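Local coordinates for 3-oxoacyl-[acyl-carrier-protein] synthase 2 (Rickettsia rickettsii, PDB 4JGA), which probably catalyses the condensation of acyl-ACP with malonyl-ACP that adds two carbons to the growing chain in bacterial fatty acid synthesis, at residues K16-T21 with D194-I199; L31-S36 with A102-E107; I85-K90 with S165-I170; M135-S140 with V216-V221; A222-V225 with A229-T232. One frame throughout, in Å; residues are numbered along the deposited sequence.

Contact 1: K16-T21 with D194-I199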
# COMPACT_ATOMS: atom_id res chain seq x y z
N LYS A 16 20.25 -2.06 -13.47
CA LYS A 16 20.30 -0.72 -14.03
C LYS A 16 20.56 0.24 -12.91
O LYS A 16 20.12 0.01 -11.77
CB LYS A 16 18.95 -0.40 -14.67
CG LYS A 16 18.57 -1.35 -15.79
CD LYS A 16 19.53 -1.20 -16.96
CE LYS A 16 19.10 -2.05 -18.13
NZ LYS A 16 20.12 -1.92 -19.19
N ARG A 17 21.27 1.32 -13.23
CA ARG A 17 21.47 2.41 -12.30
C ARG A 17 20.26 3.33 -12.33
O ARG A 17 19.63 3.49 -13.39
CB ARG A 17 22.75 3.17 -12.66
CG ARG A 17 23.97 2.31 -12.43
CD ARG A 17 25.23 2.97 -12.91
NE ARG A 17 25.52 4.18 -12.16
CZ ARG A 17 26.43 5.08 -12.54
NH1 ARG A 17 27.13 4.89 -13.64
NH2 ARG A 17 26.63 6.17 -11.84
N VAL A 18 19.93 3.92 -11.18
CA VAL A 18 18.71 4.70 -11.03
C VAL A 18 19.01 6.10 -10.48
O VAL A 18 19.61 6.26 -9.41
CB VAL A 18 17.72 4.01 -10.08
CG1 VAL A 18 16.43 4.80 -9.96
CG2 VAL A 18 17.47 2.59 -10.55
N VAL A 19 18.57 7.11 -11.23
CA VAL A 19 18.85 8.49 -10.89
C VAL A 19 17.55 9.24 -10.64
O VAL A 19 16.45 8.77 -11.02
CB VAL A 19 19.71 9.19 -11.98
CG1 VAL A 19 21.09 8.56 -12.06
CG2 VAL A 19 19.05 9.17 -13.34
N ILE A 20 17.69 10.36 -9.97
CA ILE A 20 16.60 11.25 -9.60
C ILE A 20 16.59 12.41 -10.60
O ILE A 20 17.58 13.18 -10.66
CB ILE A 20 16.84 11.84 -8.20
CG1 ILE A 20 17.10 10.73 -7.15
CG2 ILE A 20 15.66 12.69 -7.78
CD1 ILE A 20 17.78 11.26 -5.88
N THR A 21 15.50 12.56 -11.36
CA THR A 21 15.42 13.57 -12.39
C THR A 21 14.30 14.59 -12.18
O THR A 21 14.13 15.48 -13.03
CB THR A 21 15.23 12.93 -13.77
OG1 THR A 21 14.00 12.16 -13.80
CG2 THR A 21 16.43 11.98 -14.10
N ASP A 194 11.12 1.00 -3.41
CA ASP A 194 10.48 0.05 -4.34
C ASP A 194 10.49 0.52 -5.80
O ASP A 194 10.67 -0.28 -6.72
CB ASP A 194 9.00 -0.21 -3.94
CG ASP A 194 8.87 -0.91 -2.61
OD1 ASP A 194 9.87 -1.36 -2.00
OD2 ASP A 194 7.70 -0.99 -2.16
N ALA A 195 10.23 1.81 -6.01
CA ALA A 195 10.30 2.36 -7.36
C ALA A 195 11.73 2.22 -7.95
O ALA A 195 11.90 1.90 -9.13
CB ALA A 195 9.86 3.79 -7.34
N MET A 196 12.74 2.42 -7.12
CA MET A 196 14.11 2.24 -7.56
C MET A 196 14.37 0.80 -7.98
O MET A 196 14.97 0.54 -8.99
CB MET A 196 15.08 2.68 -6.48
CG MET A 196 16.54 2.46 -6.80
SD MET A 196 17.05 0.82 -6.26
CE MET A 196 17.16 1.06 -4.51
N ARG A 197 13.88 -0.14 -7.17
CA ARG A 197 14.06 -1.56 -7.43
C ARG A 197 13.37 -1.93 -8.75
O ARG A 197 13.89 -2.72 -9.52
CB ARG A 197 13.51 -2.39 -6.29
CG ARG A 197 14.33 -2.30 -4.99
CD ARG A 197 15.53 -3.19 -5.01
NE ARG A 197 16.49 -3.01 -3.92
CZ ARG A 197 16.36 -3.46 -2.67
NH1 ARG A 197 15.29 -4.16 -2.26
NH2 ARG A 197 17.33 -3.21 -1.80
N MET A 198 12.21 -1.35 -8.99
CA MET A 198 11.50 -1.59 -10.23
C MET A 198 12.35 -1.23 -11.48
O MET A 198 12.39 -1.99 -12.45
CB MET A 198 10.21 -0.81 -10.21
CG MET A 198 9.30 -1.05 -11.39
SD MET A 198 8.08 -2.32 -11.02
CE MET A 198 7.14 -1.35 -9.81
N ILE A 199 13.03 -0.09 -11.42
CA ILE A 199 13.89 0.37 -12.48
C ILE A 199 15.17 -0.45 -12.52
O ILE A 199 15.58 -0.89 -13.59
CB ILE A 199 14.21 1.86 -12.33
CG1 ILE A 199 12.91 2.67 -12.48
CG2 ILE A 199 15.20 2.31 -13.40
CD1 ILE A 199 13.03 4.15 -12.19
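V18 sets both methyl branches against M196 and I199, and this is the tightly packed part of the contact. Its CG2 meets CG2 of I199 at 3.7 Å and also lies 3.6 Å from the carbonyl oxygen M196 O, against the backbone of the helix. The other branch is turned anti to the backbone N (chi1 -178°), which sets V18 CG1 beside M196 CG at 3.9 Å, with CD1 of I199 slightly farther off. The valine therefore spans the two helix residues that face it, and its CB comes within 3.8 Å of M196 CG. Beyond that carbon the methionine bends at chi2 (-89°) and again at chi3, leading its end away from V18; the side chain packs on V280 and Y283 of strand 278-287. The setting is the thiolase fold of the ketoacyl synthases: the first strand in the chain, 18-26, an inner strand of the large mixed sheet, runs here against helix 187-200, whose I199 also rests on L263 of strand 257-265 and on M207 of strand 206-213. No hydrogen bond joins the two segments; what passes between V18 and the helix is van der Waals packing. Toward the solvent the fit becomes loose. K16, before the strand begins, approaches through its aliphatic root, with CB 3.6 Å from I199 O. Its chain then leads the ammonium group away from the helix into an exposed position, while its backbone is hydrogen-bonded to K200, just past I199.

Contact 2: L31-S36 with A102-E107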
# COMPACT_ATOMS: atom_id res chain seq x y z
N LEU A 31 4.79 25.75 -0.89
CA LEU A 31 3.88 25.09 -1.85
C LEU A 31 4.62 24.45 -3.03
O LEU A 31 4.00 23.86 -3.89
CB LEU A 31 2.85 26.10 -2.38
CG LEU A 31 2.02 26.80 -1.32
CD1 LEU A 31 1.02 27.75 -1.96
CD2 LEU A 31 1.31 25.78 -0.45
N ASN A 32 5.94 24.61 -3.06
CA ASN A 32 6.79 23.97 -4.06
C ASN A 32 8.17 23.71 -3.48
O ASN A 32 8.43 23.97 -2.30
CB ASN A 32 6.87 24.81 -5.33
CG ASN A 32 7.42 26.19 -5.09
OD1 ASN A 32 8.25 26.42 -4.21
ND2 ASN A 32 6.93 27.13 -5.86
N VAL A 33 9.05 23.16 -4.29
CA VAL A 33 10.38 22.79 -3.80
C VAL A 33 11.18 24.04 -3.40
O VAL A 33 11.81 24.06 -2.35
CB VAL A 33 11.15 21.98 -4.86
CG1 VAL A 33 12.60 21.79 -4.45
CG2 VAL A 33 10.49 20.62 -5.08
N ASN A 34 11.15 25.10 -4.20
CA ASN A 34 12.05 26.23 -3.97
C ASN A 34 11.71 26.97 -2.71
O ASN A 34 12.58 27.28 -1.93
CB ASN A 34 12.00 27.22 -5.12
CG ASN A 34 12.69 26.70 -6.34
OD1 ASN A 34 13.56 25.81 -6.28
ND2 ASN A 34 12.30 27.23 -7.48
N SER A 35 10.43 27.24 -2.50
CA SER A 35 10.02 27.95 -1.30
C SER A 35 10.24 27.05 -0.06
O SER A 35 10.73 27.54 0.95
CB SER A 35 8.57 28.43 -1.42
OG SER A 35 7.70 27.32 -1.57
N SER A 36 9.88 25.76 -0.14
CA SER A 36 10.06 24.85 1.00
C SER A 36 11.54 24.79 1.43
O SER A 36 11.86 24.88 2.61
CB SER A 36 9.56 23.43 0.69
OG SER A 36 8.18 23.37 0.42
N ALA A 102 3.36 15.69 -7.46
CA ALA A 102 3.72 14.90 -8.62
C ALA A 102 3.75 15.77 -9.88
O ALA A 102 4.59 15.58 -10.73
CB ALA A 102 2.74 13.77 -8.80
N THR A 103 2.84 16.72 -9.96
CA THR A 103 2.78 17.62 -11.11
C THR A 103 4.09 18.45 -11.16
O THR A 103 4.74 18.51 -12.21
CB THR A 103 1.55 18.54 -11.05
OG1 THR A 103 0.36 17.73 -11.17
CG2 THR A 103 1.62 19.58 -12.17
N GLU A 104 4.49 19.00 -10.02
CA GLU A 104 5.75 19.69 -9.94
C GLU A 104 6.96 18.77 -10.34
O GLU A 104 7.82 19.16 -11.15
CB GLU A 104 5.96 20.27 -8.54
CG GLU A 104 7.25 21.09 -8.46
CD GLU A 104 7.60 21.63 -7.08
OE1 GLU A 104 6.96 21.27 -6.08
OE2 GLU A 104 8.59 22.42 -7.02
N ALA A 105 7.01 17.54 -9.79
CA ALA A 105 8.09 16.63 -10.10
C ALA A 105 8.13 16.26 -11.58
O ALA A 105 9.19 16.29 -12.19
CB ALA A 105 7.98 15.37 -9.28
N VAL A 106 6.98 15.92 -12.15
CA VAL A 106 6.93 15.54 -13.54
C VAL A 106 7.38 16.71 -14.43
O VAL A 106 8.23 16.53 -15.27
CB VAL A 106 5.53 15.06 -13.96
CG1 VAL A 106 5.45 14.95 -15.48
CG2 VAL A 106 5.24 13.73 -13.33
N GLU A 107 6.84 17.90 -14.20
CA GLU A 107 7.24 19.08 -14.96
C GLU A 107 8.73 19.41 -14.75
O GLU A 107 9.41 19.74 -15.70
CB GLU A 107 6.37 20.27 -14.62
CG GLU A 107 4.96 20.12 -15.18
CD GLU A 107 4.09 21.35 -14.95
OE1 GLU A 107 4.60 22.32 -14.30
OE2 GLU A 107 2.89 21.35 -15.39
O HOH W 1 4.42 21.92 -5.68
O HOH W 2 10.12 24.90 -7.07
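E104 reaches V33 and N32 as a straight arm: a chi1 of -176° turns CG away from the residue's own nitrogen, and the chain stays extended beyond it, delivering the carboxylate to the first turn of helix 33-41. N32 is folded the other way, its CG between the backbone N and the carbonyl carbon (chi1 59°), so that its amide curls back over its own helix while its CB is left 3.4 Å from E104 OE2. The central bond is nearly straight: V33 N donates to E104 OE2 at 2.9 Å with an angle of 169°, on the syn lone pair of that oxygen. V33 CG2 lies against the same oxygen. A water extends the grip, accepting from N34 N and donating to E104 OE2 at 2.9 Å. The second oxygen, OE1, accepts from L25 N of strand 18-26 and lies 2.7 Å from another water, which L31 O may share. With V33 N at the helix start and L25 N both donating to it, the carboxylate is probably stabilised as an anion. N32 OD1 meanwhile takes both S35 N at 2.9 Å and S35 OG at 2.8 Å, and S36 OG bonds N32 O. The result is a helix N-terminus served twice, by asparagine as the classical N-cap and by a glutamate from the distant helix 93-109 that accepts from V33 N.

Contact 3: I85-K90 with S165-I170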
# COMPACT_ATOMS: atom_id res chain seq x y z
N ILE A 85 -10.54 20.49 -12.56
CA ILE A 85 -10.63 20.94 -11.18
C ILE A 85 -11.80 20.28 -10.44
O ILE A 85 -11.64 19.83 -9.33
CB ILE A 85 -10.75 22.48 -11.07
CG1 ILE A 85 -9.40 23.11 -11.45
CG2 ILE A 85 -11.14 22.91 -9.66
CD1 ILE A 85 -9.48 24.58 -11.76
N ASN A 86 -12.95 20.24 -11.08
CA ASN A 86 -14.15 19.68 -10.46
C ASN A 86 -13.94 18.25 -9.91
O ASN A 86 -14.17 17.99 -8.73
CB ASN A 86 -15.28 19.66 -11.44
CG ASN A 86 -16.56 19.21 -10.80
OD1 ASN A 86 -16.93 19.73 -9.76
ND2 ASN A 86 -17.25 18.25 -11.41
N ARG A 87 -13.47 17.35 -10.77
CA ARG A 87 -13.22 15.98 -10.35
C ARG A 87 -12.18 15.89 -9.21
O ARG A 87 -12.36 15.13 -8.24
CB ARG A 87 -12.79 15.12 -11.54
CG ARG A 87 -12.18 13.79 -11.10
CD ARG A 87 -11.61 12.96 -12.24
NE ARG A 87 -10.39 13.56 -12.77
CZ ARG A 87 -9.83 13.20 -13.92
NH1 ARG A 87 -10.35 12.20 -14.64
NH2 ARG A 87 -8.73 13.82 -14.34
N LEU A 88 -11.09 16.65 -9.33
CA LEU A 88 -10.03 16.58 -8.35
C LEU A 88 -10.57 17.06 -7.01
O LEU A 88 -10.16 16.54 -5.95
CB LEU A 88 -8.80 17.40 -8.80
CG LEU A 88 -7.60 17.39 -7.85
CD1 LEU A 88 -7.19 15.96 -7.51
CD2 LEU A 88 -6.38 18.12 -8.40
N SER A 89 -11.47 18.05 -7.04
CA SER A 89 -11.97 18.66 -5.80
C SER A 89 -12.83 17.68 -4.97
O SER A 89 -12.95 17.86 -3.77
CB SER A 89 -12.75 19.93 -6.07
OG SER A 89 -13.96 19.63 -6.73
N LYS A 90 -13.33 16.62 -5.59
CA LYS A 90 -14.11 15.59 -4.90
C LYS A 90 -13.23 14.62 -4.11
O LYS A 90 -13.73 13.89 -3.27
CB LYS A 90 -14.89 14.76 -5.90
CG LYS A 90 -15.64 15.58 -6.92
CD LYS A 90 -16.78 16.29 -6.28
CE LYS A 90 -17.61 16.92 -7.39
NZ LYS A 90 -18.43 17.96 -6.78
N SER A 165 -2.00 7.50 -7.33
CA SER A 165 -1.36 6.89 -8.53
C SER A 165 -2.34 6.91 -9.73
O SER A 165 -1.95 7.25 -10.84
CB SER A 165 -0.90 5.44 -8.27
OG SER A 165 0.26 5.39 -7.46
N GLY A 166 -3.61 6.57 -9.48
CA GLY A 166 -4.62 6.59 -10.54
C GLY A 166 -4.71 7.94 -11.29
O GLY A 166 -4.66 7.98 -12.51
N LEU A 167 -4.87 9.03 -10.53
CA LEU A 167 -5.06 10.34 -11.13
C LEU A 167 -3.82 10.89 -11.81
O LEU A 167 -3.95 11.53 -12.85
CB LEU A 167 -5.61 11.35 -10.12
CG LEU A 167 -7.10 11.17 -9.78
CD1 LEU A 167 -7.52 12.28 -8.82
CD2 LEU A 167 -7.95 11.25 -11.03
N VAL A 168 -2.64 10.63 -11.26
CA VAL A 168 -1.40 11.08 -11.88
C VAL A 168 -1.24 10.28 -13.16
O VAL A 168 -0.87 10.83 -14.18
CB VAL A 168 -0.20 10.91 -10.96
CG1 VAL A 168 1.11 11.28 -11.64
CG2 VAL A 168 -0.39 11.76 -9.71
N SER A 169 -1.58 8.98 -13.12
CA SER A 169 -1.49 8.15 -14.32
C SER A 169 -2.39 8.71 -15.42
O SER A 169 -2.00 8.81 -16.58
CB SER A 169 -1.87 6.69 -13.98
OG SER A 169 -2.17 5.91 -15.13
N ILE A 170 -3.60 9.06 -15.05
CA ILE A 170 -4.55 9.61 -16.01
C ILE A 170 -4.06 10.96 -16.55
O ILE A 170 -4.13 11.20 -17.72
CB ILE A 170 -5.93 9.76 -15.38
CG1 ILE A 170 -6.50 8.35 -15.12
CG2 ILE A 170 -6.86 10.63 -16.28
CD1 ILE A 170 -7.68 8.35 -14.15
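While R87 lies against L167 across the contact, the shortest polar bond lies within the arginine's own segment: S89 OG donates to N86 O at 2.6 Å, and S89 N adds a weak bond to the same oxygen. Between the helices no hydrogen bond forms; methyl groups meet a guanidinium and a leucine. The R87 chain sets out nearly extended (chi1 165°) and bends at chi3, laying the guanidinium beside the other helix. L167 CD2 sits over one face of that group, off-centre toward its rim and 3.8 Å from R87 NE. R87 and L167 run alongside one another, pointing in opposite senses. I170 CG2 comes in obliquely, 4.2 Å from R87 NH1. Deeper in, the second branch of L167 turns to L88, where the two CD1 atoms meet at 3.9 Å, and both leucines also rest on I95 of helix 93-109. M292 of the second subunit packs on R87 and L167, and H291 of that subunit packs on I170. The helix axes run nearly antiparallel (167°) but 12.6 Å apart, so long side chains bridge them. This is layered helix packing outside the sheet of a thiolase-fold subunit, at its dimer interface.

Contact 4: M135-S140 with V216-V221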
# COMPACT_ATOMS: atom_id res chain seq x y z
N MET A 135 -12.08 12.16 4.39
CA MET A 135 -13.14 11.74 3.49
C MET A 135 -14.01 10.67 4.16
O MET A 135 -15.24 10.80 4.18
CB MET A 135 -12.56 11.23 2.16
CG MET A 135 -13.59 10.85 1.10
SD MET A 135 -14.82 12.12 0.75
CE MET A 135 -13.75 13.50 0.25
N ILE A 136 -13.37 9.69 4.79
CA ILE A 136 -14.09 8.61 5.45
C ILE A 136 -14.79 9.14 6.70
O ILE A 136 -15.94 8.83 6.92
CB ILE A 136 -13.19 7.40 5.79
CG1 ILE A 136 -12.63 6.80 4.50
CG2 ILE A 136 -13.96 6.32 6.56
CD1 ILE A 136 -11.60 5.70 4.70
N GLU A 137 -14.09 9.94 7.48
CA GLU A 137 -14.64 10.51 8.71
C GLU A 137 -15.85 11.36 8.40
O GLU A 137 -16.92 11.13 8.95
CB GLU A 137 -13.55 11.34 9.43
CG GLU A 137 -14.03 12.16 10.62
CD GLU A 137 -12.87 12.83 11.34
OE1 GLU A 137 -11.84 13.07 10.69
OE2 GLU A 137 -13.00 13.06 12.58
N ASP A 138 -15.70 12.32 7.50
CA ASP A 138 -16.80 13.22 7.13
C ASP A 138 -17.96 12.44 6.52
O ASP A 138 -19.11 12.71 6.83
CB ASP A 138 -16.35 14.30 6.13
CG ASP A 138 -15.39 15.30 6.74
OD1 ASP A 138 -15.20 15.29 7.96
OD2 ASP A 138 -14.82 16.09 5.99
N THR A 139 -17.66 11.49 5.66
CA THR A 139 -18.71 10.82 4.90
C THR A 139 -19.50 9.92 5.86
O THR A 139 -20.73 9.83 5.74
CB THR A 139 -18.16 10.01 3.71
OG1 THR A 139 -17.46 10.86 2.79
CG2 THR A 139 -19.32 9.34 2.95
N SER A 140 -18.79 9.28 6.79
CA SER A 140 -19.41 8.41 7.79
C SER A 140 -20.34 9.19 8.70
O SER A 140 -21.44 8.74 8.98
CB SER A 140 -18.33 7.74 8.63
OG SER A 140 -17.52 6.89 7.84
N VAL A 216 -4.48 15.55 9.63
CA VAL A 216 -4.86 16.45 10.69
C VAL A 216 -6.38 16.69 10.64
O VAL A 216 -6.86 17.68 10.06
CB VAL A 216 -4.07 17.78 10.64
CG1 VAL A 216 -4.38 18.64 11.87
CG2 VAL A 216 -2.57 17.49 10.55
N THR A 217 -7.11 15.76 11.25
CA THR A 217 -8.55 15.81 11.41
C THR A 217 -8.87 15.53 12.87
O THR A 217 -8.00 15.08 13.65
CB THR A 217 -9.25 14.74 10.52
OG1 THR A 217 -9.25 13.46 11.19
CG2 THR A 217 -8.54 14.60 9.18
N PRO A 218 -10.15 15.75 13.26
CA PRO A 218 -10.49 15.52 14.67
C PRO A 218 -10.17 14.09 15.13
O PRO A 218 -9.55 13.88 16.19
CB PRO A 218 -12.01 15.79 14.69
CG PRO A 218 -12.25 16.77 13.58
CD PRO A 218 -11.28 16.32 12.50
N VAL A 219 -10.55 13.11 14.33
CA VAL A 219 -10.33 11.71 14.73
C VAL A 219 -8.85 11.31 14.60
O VAL A 219 -8.34 10.52 15.39
CB VAL A 219 -11.27 10.74 14.00
CG1 VAL A 219 -10.74 10.40 12.62
CG2 VAL A 219 -11.46 9.45 14.80
N GLY A 220 -8.16 11.93 13.65
CA GLY A 220 -6.72 11.73 13.49
C GLY A 220 -5.90 12.22 14.68
O GLY A 220 -5.07 11.49 15.23
N VAL A 221 -6.12 13.47 15.07
CA VAL A 221 -5.41 14.02 16.21
C VAL A 221 -5.81 13.25 17.47
O VAL A 221 -4.96 12.91 18.27
CB VAL A 221 -5.70 15.54 16.39
CG1 VAL A 221 -5.00 16.08 17.62
CG2 VAL A 221 -5.26 16.31 15.14
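E137 brings its carboxylate to the start of helix 218-226, its side chain running alongside those of T217 and V219 in the opposite sense. A chi1 of 171° swings CG opposite the glutamate's own nitrogen, and with the rest of the chain extended its two oxygens divide the work. OE1 receives the hydroxyl of T217: OG1 donates to it at 2.7 Å, on the syn lone pair. OE2 receives V219 N at 3.0 Å, also on the syn side but 23° out of the carboxylate plane, and this bond is bent, with an angle of 136°. The valine holds CG1 between its backbone N and carbonyl carbon, which lays that methyl against the carboxylate, 3.5 Å from E137 CD. P218 lies along the same oxygens, its CB 3.6 Å from E137 OE2. T217 OG1 works in both directions, for besides donating to the glutamate it accepts G220 N at 3.1 Å. The glutamate is buried, and these two donors satisfy one oxygen each; the nearby helix start would probably favour its charged form. Around it the second subunit closes in: E137 packs on S140 of that subunit, and V219 touches F155 across the interface. The arrangement is a threonine N-cap supplemented by a glutamate of helix 133-146, which accepts from both the cap hydroxyl and a first-turn N-H, set at the dimer interface of a ketoacyl synthase.

Contact 5: A222-V225 with A229-T232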
# COMPACT_ATOMS: atom_id res chain seq x y z
N ALA A 222 -7.12 13.01 17.65
CA ALA A 222 -7.58 12.26 18.83
C ALA A 222 -6.90 10.89 18.87
O ALA A 222 -6.46 10.44 19.93
CB ALA A 222 -9.09 12.10 18.80
N GLY A 223 -6.76 10.26 17.71
CA GLY A 223 -6.08 8.96 17.59
C GLY A 223 -4.67 8.96 18.09
O GLY A 223 -4.28 8.13 18.93
N PHE A 224 -3.90 9.94 17.65
CA PHE A 224 -2.49 10.03 18.05
C PHE A 224 -2.32 10.51 19.47
O PHE A 224 -1.40 10.06 20.17
CB PHE A 224 -1.69 10.88 17.05
CG PHE A 224 -1.37 10.14 15.77
CD1 PHE A 224 -0.38 9.17 15.76
CD2 PHE A 224 -2.09 10.36 14.61
CE1 PHE A 224 -0.10 8.47 14.61
CE2 PHE A 224 -1.81 9.67 13.45
CZ PHE A 224 -0.81 8.71 13.45
N VAL A 225 -3.23 11.36 19.95
CA VAL A 225 -3.22 11.74 21.35
C VAL A 225 -3.44 10.49 22.18
O VAL A 225 -2.73 10.26 23.18
CB VAL A 225 -4.29 12.82 21.67
CG1 VAL A 225 -4.50 12.97 23.19
CG2 VAL A 225 -3.89 14.14 21.04
N ALA A 229 1.29 9.60 21.39
CA ALA A 229 2.38 9.88 20.45
C ALA A 229 2.73 11.38 20.31
O ALA A 229 3.83 11.71 19.87
CB ALA A 229 1.99 9.36 19.09
N LEU A 230 1.81 12.27 20.68
CA LEU A 230 1.95 13.70 20.36
C LEU A 230 2.45 14.59 21.48
O LEU A 230 2.07 14.41 22.64
CB LEU A 230 0.62 14.28 19.84
CG LEU A 230 -0.04 13.60 18.65
CD1 LEU A 230 -1.22 14.43 18.13
CD2 LEU A 230 0.95 13.35 17.50
N CYS A 231 3.25 15.60 21.13
CA CYS A 231 3.53 16.70 22.06
C CYS A 231 2.27 17.50 22.43
O CYS A 231 1.61 18.08 21.57
CB CYS A 231 4.55 17.68 21.46
SG CYS A 231 5.06 18.93 22.63
N THR A 232 1.94 17.56 23.72
CA THR A 232 0.75 18.28 24.17
C THR A 232 1.11 19.44 25.11
O THR A 232 0.22 20.09 25.62
CB THR A 232 -0.25 17.35 24.87
OG1 THR A 232 0.37 16.77 26.01
CG2 THR A 232 -0.70 16.20 23.95
O HOH W 3 -0.10 12.54 23.02
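F224 pushes its CB into the fork of L230, touching CG and CD2 at 3.6 Å each and lying 3.7 Å from L230 CD1. The bump is a single methylene and the hollow is the branch point of the leucine: chi1 (-55°) puts L230 CG against the methylene, with CD1 and CD2 branching round it. L230 CD1 serves a second neighbour as well. V225 directs its CB away from the loop, but its CG2 branch still comes to 4.0 Å from that methyl, the two side chains crossing at about a right angle. The phenyl ring of F224 leads off past A229, whose CB sits at the ring's edge, near its plane, 4.1 Å from F224 CD1. These fits are shaped by a backbone turn at the end of helix 218-226: A229 N donates to F224 O at 3.0 Å, an almost straight bond of 163°. It reaches back five residues and so closes a wide turn after the helix, with apolar side chains meeting across it. A water donates to L230 O at 2.9 Å and, weakly, to V225 O. F224 and L230 both pack on M254, and I156 of the second subunit packs on F224. Backbone bonds between F252 and both A229 and C231 run the departing chain alongside a neighbouring loop.

All five contacts lie within the N-terminal part of the ketoacyl synthase. Contacts 1 and 2 follow one another along strand 18-26 and helix 33-41, their centres 20 Å apart, and contact 2 is nested inside the long loop closed by contact 1. Contact 3 crosses contact 2 in chain order and touches it where V168 meets A102; it also meets contact 4, through K90 and M135. Contacts 4 and 5 share helix 218-226, one at its start and one at its end, with centres 15 Å apart. They lie across the chain's centre from contact 1, their centres 35 and 36 Å from its own. All except contact 2 touch the second subunit, so much of this packing lies at or near the dimer interface.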